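Local coordinates for Tll1590 protein (Thermosynechococcus elongatus, PDB 6LDQ) that belongs to the sucrose-phosphate synthase family and carries a glycosyl transferase 4-like domain of the GT-B clan, at residues Gln122-Gln125 and Gln126-Gln130; Glu95-Lys98 and Ala99-Lys103; Ser174-Glu177 and Glu178-Leu181. All blocks are in the same frame, centred on the assembly; numbering follows the deposited sequence.

Overall arrangement
All three contacts are local. Contacts 2 and 3 lie along single helices, and contact 1 spans a helix end and the loop after it. Contact 2 covers residues 95-103 of helix 90-104; contact 1 joins the end of helix 113-126 to strand 130-134. Their centres are 12 Å apart and they touch: Leu123 CD1 lies 3.6 Å from Phe97 CD2, and the rings of Phe127 and His101 meet. Contact 3, the start of helix 175-185, is remote. Its centre is 27 Å from that of contact 1 and 33 Å from that of contact 2, which lies on the opposite side of the chain's centre. A thiocyanate ion, probably from the crystallisation liquor, is about 5 Å from the Leu181 side chain.

Contact 1: residues Gln122-Gln125 and Gln126-Gln130; sequences QLRQ and QFNFQ
Arg124 reaches from the last turn of helix 113-126 over the ring of Phe129. Its CB lies 3.8 Å from Phe129 CZ, on the same side of the ring as CD. The chain has CG anti to the backbone N (chi1 -167°) and then bends at chi2 (59°), which brings CD above the ring centre. This is a CH-pi contact, with Arg124 CD 4.0 Å from the Phe129 centroid and nearly on the ring normal. Next comes NE, which lies 3.3 Å from Phe129 O. At the tip, Arg124 NH1 is 3.0 Å from Phe127 O. The same nitrogen also comes near Asn128 OD1. The guanidinium and the Asn128 amide are turned steeply against each other, with planes 79° apart. One face of the guanidinium looks over Asn128 CA and the backbone N of Phe129.

The helix ends here and the chain turns into strand 130-134, the helix-to-strand return of the Rossmann-like fold of GT-B proteins. Leu123 O takes two backbone bonds at this end. Phe127 N donates to it at 2.9 Å, nearly along the C=O axis. Gln126 N donates at the same distance, but from above the carbonyl plane. Leu123 and Phe129 are both buried. Leu123 CB packs 3.7 Å from Phe129 CZ, while the edge of the ring meets the Leu123 carbonyl carbon. Phe127 lies further out. Its CE2 comes within 4.2 Å of Leu123 CD2, and CG of Gln126 sits over the centre of one ring face. The backbone N of Phe129 is buried without a hydrogen-bond partner. Leu123 also packs on helix 90-104. Gln130 makes backbone hydrogen bonds with Pro107 and with Ile109 of the neighbouring strand 108-112.

Contact 2: residues Glu95-Lys98 and Ala99-Lys103; sequences EAFK and AYHAK
Ala99 sits one turn after Ala96 on helix 90-104. Its N gives a weak bond to Ala96 O at 3.4 Å, and its CB lies close to the same oxygen. Tyr100 follows, with a weak bond from its N to Phe97 O. The Tyr100 ring turns its edge to Ala96 O, which lies near the ring plane, 3.9 Å from CD1.

His101 N makes the straight i to i+4 bond of an alpha-helix, reaching Phe97 O at 2.9 Å and 170°, in the carbonyl plane. The two buried side chains cross, and His101 CB touches Phe97 CE2 at 3.6 Å. Helix 90-104 packs with this side on the sheet of the Rossmann-like domain. Phe97 covers Ala9 and Ile11 of strand 8-11, and both Phe97 and Tyr100 meet Phe50 edge-to-face. With CG anti to the backbone N (chi1 173°), the imidazole of His101 is carried to a water. That water lies in the ring plane, 2.8 Å from His101 ND1, and donates to Lys98 O.

Ala102 N bonds to Lys98 O at 2.9 Å, from above the carbonyl plane. Ala102 CB comes within 3.1 Å of that oxygen.

Contact 3: residues Ser174-Glu177 and Glu178-Leu181; sequences SPQE and EAYL
Tyr180 CB lies 3.6 Å from Glu177 O, and the ring turns its edge to that oxygen. Glu177 and Tyr180 leave helix 175-185 on much the same side, one turn apart, while Glu178 leaves on another. Their ends then part. Glu177 is extended beyond CG, and its OE1 accepts from Ser137 N. The Tyr180 ring is carried onward along the helix because CG is anti to the backbone N (chi1 162°), and it meets the ring of Trp184. Glu178 CB rests 3.4 Å from Pro175 O. Its chain then bends at chi2 (-80°), taking the carboxylate off the turn. There OE2 forms a salt bridge with Arg182 and a hydrogen bond with Thr191. Arg182 would be expected to stabilise the charged carboxylate. Ala179 CB rests against two backbone oxygens, 3.4 Å from Gln176 O and 3.5 Å from Pro175 O.

Ser174 is the N-cap. Its OG accepts a weak bond from Glu177 N at 3.4 Å. Four i to i+4 bonds follow without a break. Glu178 N meets Ser174 O at 3.1 Å, in the carbonyl plane, and Ala179 N meets Pro175 O at 2.7 Å. Tyr180 N donates to Gln176 O, and Leu181 N to Glu177 O. Pro175 has no N-H, which the first turn of a helix tolerates.

The helix is the middle element of the beta-alpha-beta unit of strand 169-172, helix 175-185 and strand 191-193. Glu178 and buried Leu181 pack on Val172 of the first strand. Leu181 also meets Leu164 of helix 153-166, and Tyr180 lies against Arg156 of that same helix.

Contact 1: residues Gln122-Gln125 and Gln126-Gln130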
ATOM      1  N   GLN A 122       6.117  -2.053   9.768  1.00 19.55           N
ATOM      2  CA  GLN A 122       7.450  -2.592  10.034  1.00 19.83           C
ATOM      3  C   GLN A 122       8.521  -1.820   9.261  1.00 19.12           C
ATOM      4  O   GLN A 122       9.599  -1.509   9.794  1.00 17.45           O
ATOM      5  CB  GLN A 122       7.494  -4.077   9.663  1.00 20.32           C
ATOM      6  CG  GLN A 122       6.834  -4.974  10.692  1.00 22.16           C
ATOM      7  CD  GLN A 122       7.679  -5.069  11.929  1.00 24.37           C
ATOM      8  OE1 GLN A 122       8.894  -5.241  11.833  1.00 25.00           O
ATOM      9  NE2 GLN A 122       7.060  -4.941  13.093  1.00 21.73           N
ATOM     10  N   LEU A 123       8.237  -1.496   8.005  1.00 16.14           N
ATOM     11  CA  LEU A 123       9.210  -0.736   7.221  1.00 17.04           C
ATOM     12  C   LEU A 123       9.437   0.655   7.803  1.00 20.53           C
ATOM     13  O   LEU A 123      10.589   1.094   7.946  1.00 21.43           O
ATOM     14  CB  LEU A 123       8.754  -0.671   5.765  1.00 14.54           C
ATOM     15  CG  LEU A 123       8.804  -2.022   5.039  1.00 18.41           C
ATOM     16  CD1 LEU A 123       7.962  -2.036   3.775  1.00 18.55           C
ATOM     17  CD2 LEU A 123      10.238  -2.418   4.729  1.00 20.87           C
ATOM     18  N   ARG A 124       8.354   1.353   8.183  1.00 21.55           N
ATOM     19  CA  ARG A 124       8.491   2.710   8.702  1.00 22.44           C
ATOM     20  C   ARG A 124       9.293   2.743   9.995  1.00 24.18           C
ATOM     21  O   ARG A 124       9.904   3.769  10.313  1.00 22.86           O
ATOM     22  CB  ARG A 124       7.109   3.350   8.905  1.00 24.46           C
ATOM     23  CG  ARG A 124       7.108   4.865   9.151  1.00 23.10           C
ATOM     24  CD  ARG A 124       7.756   5.661   8.011  1.00 24.85           C
ATOM     25  NE  ARG A 124       7.931   7.080   8.347  1.00 28.72           N
ATOM     26  CZ  ARG A 124       8.883   7.554   9.154  1.00 25.27           C
ATOM     27  NH1 ARG A 124       9.762   6.733   9.714  1.00 27.05           N
ATOM     28  NH2 ARG A 124       8.952   8.847   9.417  1.00 26.87           N
ATOM     29  N   GLN A 125       9.316   1.640  10.754  1.00 18.00           N
ATOM     30  CA  GLN A 125      10.127   1.629  11.967  1.00 23.59           C
ATOM     31  C   GLN A 125      11.617   1.626  11.665  1.00 28.29           C
ATOM     32  O   GLN A 125      12.416   1.979  12.539  1.00 30.08           O
ATOM     33  CB  GLN A 125       9.800   0.415  12.833  1.00 24.03           C
ATOM     34  CG  GLN A 125       8.407   0.399  13.403  1.00 22.27           C
ATOM     35  CD  GLN A 125       8.135  -0.862  14.206  1.00 27.07           C
ATOM     36  OE1 GLN A 125       8.965  -1.291  15.002  1.00 30.81           O
ATOM     37  NE2 GLN A 125       6.974  -1.472  13.982  1.00 25.96           N
ATOM     38  N   GLN A 126      12.007   1.217  10.458  1.00 24.11           N
ATOM     39  CA  GLN A 126      13.410   1.089  10.088  1.00 27.80           C
ATOM     40  C   GLN A 126      13.875   2.179   9.138  1.00 28.41           C
ATOM     41  O   GLN A 126      15.044   2.574   9.187  1.00 31.87           O
ATOM     42  CB  GLN A 126      13.663  -0.279   9.434  1.00 25.63           C
ATOM     43  CG  GLN A 126      15.112  -0.537   9.023  1.00 34.78           C
ATOM     44  CD  GLN A 126      15.358  -1.979   8.577  1.00 31.64           C
ATOM     45  OE1 GLN A 126      14.456  -2.821   8.597  1.00 30.68           O
ATOM     46  NE2 GLN A 126      16.589  -2.264   8.168  1.00 34.33           N
ATOM     47  N   PHE A 127      12.981   2.685   8.297  1.00 26.15           N
ATOM     48  CA  PHE A 127      13.340   3.619   7.245  1.00 28.54           C
ATOM     49  C   PHE A 127      12.482   4.872   7.327  1.00 28.91           C
ATOM     50  O   PHE A 127      11.440   4.903   7.997  1.00 29.26           O
ATOM     51  CB  PHE A 127      13.184   2.966   5.875  1.00 26.92           C
ATOM     52  CG  PHE A 127      13.964   1.697   5.725  1.00 27.86           C
ATOM     53  CD1 PHE A 127      15.352   1.726   5.706  1.00 29.77           C
ATOM     54  CD2 PHE A 127      13.317   0.480   5.592  1.00 22.68           C
ATOM     55  CE1 PHE A 127      16.083   0.562   5.564  1.00 30.73           C
ATOM     56  CE2 PHE A 127      14.031  -0.682   5.436  1.00 27.38           C
ATOM     57  CZ  PHE A 127      15.427  -0.645   5.422  1.00 27.93           C
ATOM     58  N   ASN A 128      12.952   5.913   6.638  1.00 29.60           N
ATOM     59  CA  ASN A 128      12.268   7.199   6.517  1.00 28.95           C
ATOM     60  C   ASN A 128      11.697   7.307   5.110  1.00 26.62           C
ATOM     61  O   ASN A 128      12.436   7.540   4.151  1.00 24.47           O
ATOM     62  CB  ASN A 128      13.217   8.368   6.794  1.00 25.12           C
ATOM     63  CG  ASN A 128      13.625   8.456   8.252  1.00 33.18           C
ATOM     64  OD1 ASN A 128      12.874   8.055   9.145  1.00 38.08           O
ATOM     65  ND2 ASN A 128      14.827   8.967   8.503  1.00 34.19           N
ATOM     66  N   PHE A 129      10.384   7.146   4.993  1.00 24.74           N
ATOM     67  CA  PHE A 129       9.683   7.316   3.734  1.00 23.33           C
ATOM     68  C   PHE A 129       8.312   7.913   4.014  1.00 25.88           C
ATOM     69  O   PHE A 129       7.828   7.904   5.151  1.00 23.80           O
ATOM     70  CB  PHE A 129       9.561   5.986   2.964  1.00 24.04           C
ATOM     71  CG  PHE A 129       8.887   4.876   3.738  1.00 23.23           C
ATOM     72  CD1 PHE A 129       9.621   4.039   4.557  1.00 20.75           C
ATOM     73  CD2 PHE A 129       7.520   4.659   3.625  1.00 20.59           C
ATOM     74  CE1 PHE A 129       9.000   3.002   5.284  1.00 23.74           C
ATOM     75  CE2 PHE A 129       6.898   3.623   4.329  1.00 24.45           C
ATOM     76  CZ  PHE A 129       7.648   2.789   5.162  1.00 19.18           C
ATOM     77  N   GLN A 130       7.694   8.458   2.967  1.00 26.43           N
ATOM     78  CA  GLN A 130       6.313   8.912   3.060  1.00 23.00           C
ATOM     79  C   GLN A 130       5.411   7.696   2.944  1.00 22.38           C
ATOM     80  O   GLN A 130       5.442   6.998   1.929  1.00 20.32           O
ATOM     81  CB  GLN A 130       5.995   9.926   1.962  1.00 24.48           C
ATOM     82  CG  GLN A 130       7.001  11.061   1.851  1.00 29.63           C
ATOM     83  CD  GLN A 130       7.225  11.767   3.170  1.00 33.44           C
ATOM     84  OE1 GLN A 130       6.272  12.122   3.862  1.00 30.75           O
ATOM     85  NE2 GLN A 130       8.492  11.962   3.533  1.00 37.04           N
TER

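Contact 2: residues Glu95-Lys98 and Ala99-Lys103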
ATOM      1  N   GLU A  95      10.738  -9.305   4.277  1.00 21.87           N
ATOM      2  CA  GLU A  95      12.104  -9.639   3.866  1.00 21.52           C
ATOM      3  C   GLU A  95      12.256  -9.628   2.347  1.00 22.87           C
ATOM      4  O   GLU A  95      13.269  -9.144   1.818  1.00 22.15           O
ATOM      5  CB  GLU A  95      12.501 -11.024   4.417  1.00 21.83           C
ATOM      6  CG  GLU A  95      13.468 -11.806   3.490  1.00 28.72           C
ATOM      7  CD  GLU A  95      13.879 -13.181   4.029  1.00 30.20           C
ATOM      8  OE1 GLU A  95      13.182 -13.722   4.914  1.00 35.75           O
ATOM      9  OE2 GLU A  95      14.898 -13.723   3.557  1.00 39.90           O
ATOM     10  N   ALA A  96      11.285 -10.200   1.634  1.00 20.08           N
ATOM     11  CA  ALA A  96      11.334 -10.212   0.178  1.00 18.69           C
ATOM     12  C   ALA A  96      11.278  -8.800  -0.389  1.00 22.09           C
ATOM     13  O   ALA A  96      11.985  -8.477  -1.358  1.00 16.97           O
ATOM     14  CB  ALA A  96      10.181 -11.049  -0.367  1.00 16.18           C
ATOM     15  N   PHE A  97      10.428  -7.947   0.197  1.00 19.92           N
ATOM     16  CA  PHE A  97      10.316  -6.568  -0.267  1.00 21.45           C
ATOM     17  C   PHE A  97      11.597  -5.793  -0.000  1.00 23.14           C
ATOM     18  O   PHE A  97      12.006  -4.951  -0.819  1.00 19.38           O
ATOM     19  CB  PHE A  97       9.127  -5.869   0.401  1.00 15.85           C
ATOM     20  CG  PHE A  97       8.994  -4.407   0.023  1.00 18.96           C
ATOM     21  CD1 PHE A  97       8.324  -4.039  -1.133  1.00 24.73           C
ATOM     22  CD2 PHE A  97       9.565  -3.406   0.802  1.00 15.85           C
ATOM     23  CE1 PHE A  97       8.210  -2.694  -1.500  1.00 18.28           C
ATOM     24  CE2 PHE A  97       9.458  -2.054   0.429  1.00 16.96           C
ATOM     25  CZ  PHE A  97       8.777  -1.711  -0.708  1.00 15.42           C
ATOM     26  N   LYS A  98      12.246  -6.065   1.140  1.00 18.29           N
ATOM     27  CA  LYS A  98      13.446  -5.323   1.511  1.00 20.76           C
ATOM     28  C   LYS A  98      14.582  -5.511   0.507  1.00 23.37           C
ATOM     29  O   LYS A  98      15.450  -4.636   0.419  1.00 22.55           O
ATOM     30  CB  LYS A  98      13.902  -5.715   2.915  1.00 24.78           C
ATOM     31  CG  LYS A  98      13.129  -4.993   4.021  1.00 25.64           C
ATOM     32  CD  LYS A  98      13.528  -5.476   5.407  1.00 28.61           C
ATOM     33  CE  LYS A  98      14.811  -4.815   5.897  1.00 26.99           C
ATOM     34  NZ  LYS A  98      16.013  -5.611   5.518  1.00 38.61           N
ATOM     35  N   ALA A  99      14.581  -6.600  -0.272  1.00 18.79           N
ATOM     36  CA  ALA A  99      15.566  -6.726  -1.347  1.00 20.95           C
ATOM     37  C   ALA A  99      15.333  -5.700  -2.454  1.00 19.69           C
ATOM     38  O   ALA A  99      16.299  -5.225  -3.063  1.00 21.60           O
ATOM     39  CB  ALA A  99      15.552  -8.135  -1.943  1.00 18.55           C
ATOM     40  N   TYR A 100      14.070  -5.361  -2.742  1.00 22.96           N
ATOM     41  CA  TYR A 100      13.779  -4.306  -3.717  1.00 17.02           C
ATOM     42  C   TYR A 100      13.983  -2.918  -3.129  1.00 21.84           C
ATOM     43  O   TYR A 100      14.548  -2.036  -3.794  1.00 23.99           O
ATOM     44  CB  TYR A 100      12.350  -4.448  -4.250  1.00 15.30           C
ATOM     45  CG  TYR A 100      12.208  -5.516  -5.301  1.00 20.02           C
ATOM     46  CD1 TYR A 100      11.992  -6.856  -4.948  1.00 22.05           C
ATOM     47  CD2 TYR A 100      12.295  -5.201  -6.649  1.00 18.91           C
ATOM     48  CE1 TYR A 100      11.877  -7.845  -5.911  1.00 19.04           C
ATOM     49  CE2 TYR A 100      12.182  -6.189  -7.619  1.00 24.42           C
ATOM     50  CZ  TYR A 100      11.970  -7.502  -7.249  1.00 22.98           C
ATOM     51  OH  TYR A 100      11.852  -8.454  -8.236  1.00 27.33           O
ATOM     52  N   HIS A 101      13.503  -2.694  -1.903  1.00 16.66           N
ATOM     53  CA  HIS A 101      13.702  -1.412  -1.237  1.00 19.30           C
ATOM     54  C   HIS A 101      15.181  -1.120  -1.002  1.00 21.63           C
ATOM     55  O   HIS A 101      15.576   0.051  -0.919  1.00 24.08           O
ATOM     56  CB  HIS A 101      12.934  -1.386   0.096  1.00 18.00           C
ATOM     57  CG  HIS A 101      13.206  -0.166   0.920  1.00 21.19           C
ATOM     58  ND1 HIS A 101      14.103  -0.157   1.967  1.00 26.96           N
ATOM     59  CD2 HIS A 101      12.706   1.088   0.844  1.00 20.71           C
ATOM     60  CE1 HIS A 101      14.142   1.051   2.501  1.00 26.27           C
ATOM     61  NE2 HIS A 101      13.308   1.828   1.834  1.00 24.17           N
ATOM     62  N   ALA A 102      16.009  -2.160  -0.886  1.00 20.25           N
ATOM     63  CA  ALA A 102      17.435  -1.944  -0.655  1.00 23.22           C
ATOM     64  C   ALA A 102      18.112  -1.283  -1.850  1.00 17.73           C
ATOM     65  O   ALA A 102      19.090  -0.559  -1.663  1.00 18.16           O
ATOM     66  CB  ALA A 102      18.139  -3.259  -0.337  1.00 24.22           C
ATOM     67  N   LYS A 103      17.608  -1.520  -3.059  1.00 17.42           N
ATOM     68  CA  LYS A 103      18.136  -0.934  -4.293  1.00 22.64           C
ATOM     69  C   LYS A 103      17.360   0.303  -4.735  1.00 21.00           C
ATOM     70  O   LYS A 103      17.962   1.330  -5.082  1.00 19.51           O
ATOM     71  CB  LYS A 103      18.102  -1.988  -5.402  1.00 22.53           C
ATOM     72  CG  LYS A 103      18.957  -1.716  -6.613  1.00 22.80           C
ATOM     73  CD  LYS A 103      18.689  -2.798  -7.659  1.00 24.89           C
ATOM     74  CE  LYS A 103      19.511  -2.596  -8.914  1.00 29.11           C
ATOM     75  NZ  LYS A 103      18.946  -3.344 -10.068  1.00 29.66           N
TER
HETATM   76  O   HOH W   1      15.744  -2.424   2.503  1.00 24.22           O

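Contact 3: residues Ser174-Glu177 and Glu178-Leu181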
ATOM      1  N   SER A 174     -15.058   5.662   1.512  1.00 23.68           N
ATOM      2  CA  SER A 174     -16.438   6.110   1.625  1.00 23.41           C
ATOM      3  C   SER A 174     -16.623   6.726   2.998  1.00 22.84           C
ATOM      4  O   SER A 174     -15.882   6.388   3.930  1.00 20.58           O
ATOM      5  CB  SER A 174     -17.425   4.952   1.426  1.00 28.38           C
ATOM      6  OG  SER A 174     -17.241   3.954   2.412  1.00 25.28           O
ATOM      7  N   PRO A 175     -17.577   7.639   3.158  1.00 23.61           N
ATOM      8  CA  PRO A 175     -17.844   8.157   4.505  1.00 24.03           C
ATOM      9  C   PRO A 175     -18.201   7.065   5.489  1.00 21.68           C
ATOM     10  O   PRO A 175     -17.817   7.151   6.660  1.00 17.29           O
ATOM     11  CB  PRO A 175     -19.007   9.124   4.267  1.00 30.74           C
ATOM     12  CG  PRO A 175     -18.763   9.602   2.865  1.00 27.03           C
ATOM     13  CD  PRO A 175     -18.364   8.357   2.139  1.00 24.63           C
ATOM     14  N   GLN A 176     -18.899   6.025   5.035  1.00 20.83           N
ATOM     15  CA  GLN A 176     -19.349   4.988   5.956  1.00 23.01           C
ATOM     16  C   GLN A 176     -18.161   4.270   6.585  1.00 24.03           C
ATOM     17  O   GLN A 176     -18.159   3.996   7.792  1.00 24.16           O
ATOM     18  CB  GLN A 176     -20.280   4.020   5.223  1.00 22.08           C
ATOM     19  CG  GLN A 176     -20.830   2.878   6.055  1.00 32.34           C
ATOM     20  CD  GLN A 176     -21.338   3.322   7.422  1.00 29.29           C
ATOM     21  OE1 GLN A 176     -22.027   4.341   7.554  1.00 26.83           O
ATOM     22  NE2 GLN A 176     -20.969   2.566   8.452  1.00 27.18           N
ATOM     23  N   GLU A 177     -17.114   3.997   5.796  1.00 21.51           N
ATOM     24  CA  GLU A 177     -15.923   3.369   6.367  1.00 21.41           C
ATOM     25  C   GLU A 177     -15.127   4.347   7.228  1.00 18.79           C
ATOM     26  O   GLU A 177     -14.526   3.937   8.228  1.00 16.65           O
ATOM     27  CB  GLU A 177     -15.068   2.761   5.247  1.00 20.87           C
ATOM     28  CG  GLU A 177     -15.892   1.803   4.372  1.00 22.60           C
ATOM     29  CD  GLU A 177     -15.088   0.720   3.646  1.00 27.82           C
ATOM     30  OE1 GLU A 177     -13.862   0.871   3.420  1.00 24.73           O
ATOM     31  OE2 GLU A 177     -15.714  -0.298   3.271  1.00 32.22           O
ATOM     32  N   GLU A 178     -15.123   5.642   6.882  1.00 19.89           N
ATOM     33  CA  GLU A 178     -14.578   6.644   7.798  1.00 18.70           C
ATOM     34  C   GLU A 178     -15.351   6.659   9.110  1.00 19.42           C
ATOM     35  O   GLU A 178     -14.768   6.828  10.190  1.00 15.74           O
ATOM     36  CB  GLU A 178     -14.625   8.038   7.158  1.00 21.56           C
ATOM     37  CG  GLU A 178     -13.393   8.884   7.440  1.00 25.13           C
ATOM     38  CD  GLU A 178     -13.454   9.503   8.804  1.00 24.17           C
ATOM     39  OE1 GLU A 178     -14.569   9.591   9.335  1.00 28.94           O
ATOM     40  OE2 GLU A 178     -12.405   9.913   9.342  1.00 30.33           O
ATOM     41  N   ALA A 179     -16.672   6.539   9.032  1.00 19.59           N
ATOM     42  CA  ALA A 179     -17.467   6.539  10.252  1.00 17.48           C
ATOM     43  C   ALA A 179     -17.131   5.322  11.097  1.00 19.33           C
ATOM     44  O   ALA A 179     -16.978   5.425  12.319  1.00 18.39           O
ATOM     45  CB  ALA A 179     -18.952   6.570   9.904  1.00 18.70           C
ATOM     46  N   TYR A 180     -16.985   4.165  10.451  1.00 21.05           N
ATOM     47  CA  TYR A 180     -16.637   2.948  11.181  1.00 24.16           C
ATOM     48  C   TYR A 180     -15.286   3.093  11.861  1.00 21.09           C
ATOM     49  O   TYR A 180     -15.137   2.761  13.045  1.00 23.27           O
ATOM     50  CB  TYR A 180     -16.624   1.740  10.244  1.00 20.41           C
ATOM     51  CG  TYR A 180     -15.875   0.571  10.838  1.00 17.88           C
ATOM     52  CD1 TYR A 180     -16.484  -0.264  11.769  1.00 20.56           C
ATOM     53  CD2 TYR A 180     -14.544   0.314  10.498  1.00 19.23           C
ATOM     54  CE1 TYR A 180     -15.801  -1.330  12.342  1.00 17.83           C
ATOM     55  CE2 TYR A 180     -13.851  -0.754  11.069  1.00 17.65           C
ATOM     56  CZ  TYR A 180     -14.482  -1.569  11.990  1.00 19.54           C
ATOM     57  OH  TYR A 180     -13.796  -2.635  12.549  1.00 18.83           O
ATOM     58  N   LEU A 181     -14.278   3.555  11.112  1.00 16.62           N
ATOM     59  CA  LEU A 181     -12.939   3.720  11.665  1.00 18.13           C
ATOM     60  C   LEU A 181     -12.970   4.576  12.926  1.00 18.12           C
ATOM     61  O   LEU A 181     -12.387   4.216  13.954  1.00 21.06           O
ATOM     62  CB  LEU A 181     -12.012   4.347  10.618  1.00 19.98           C
ATOM     63  CG  LEU A 181     -10.961   3.504   9.874  1.00 22.07           C
ATOM     64  CD1 LEU A 181     -10.176   4.405   8.929  1.00 17.67           C
ATOM     65  CD2 LEU A 181     -10.008   2.767  10.824  1.00 23.47           C
TER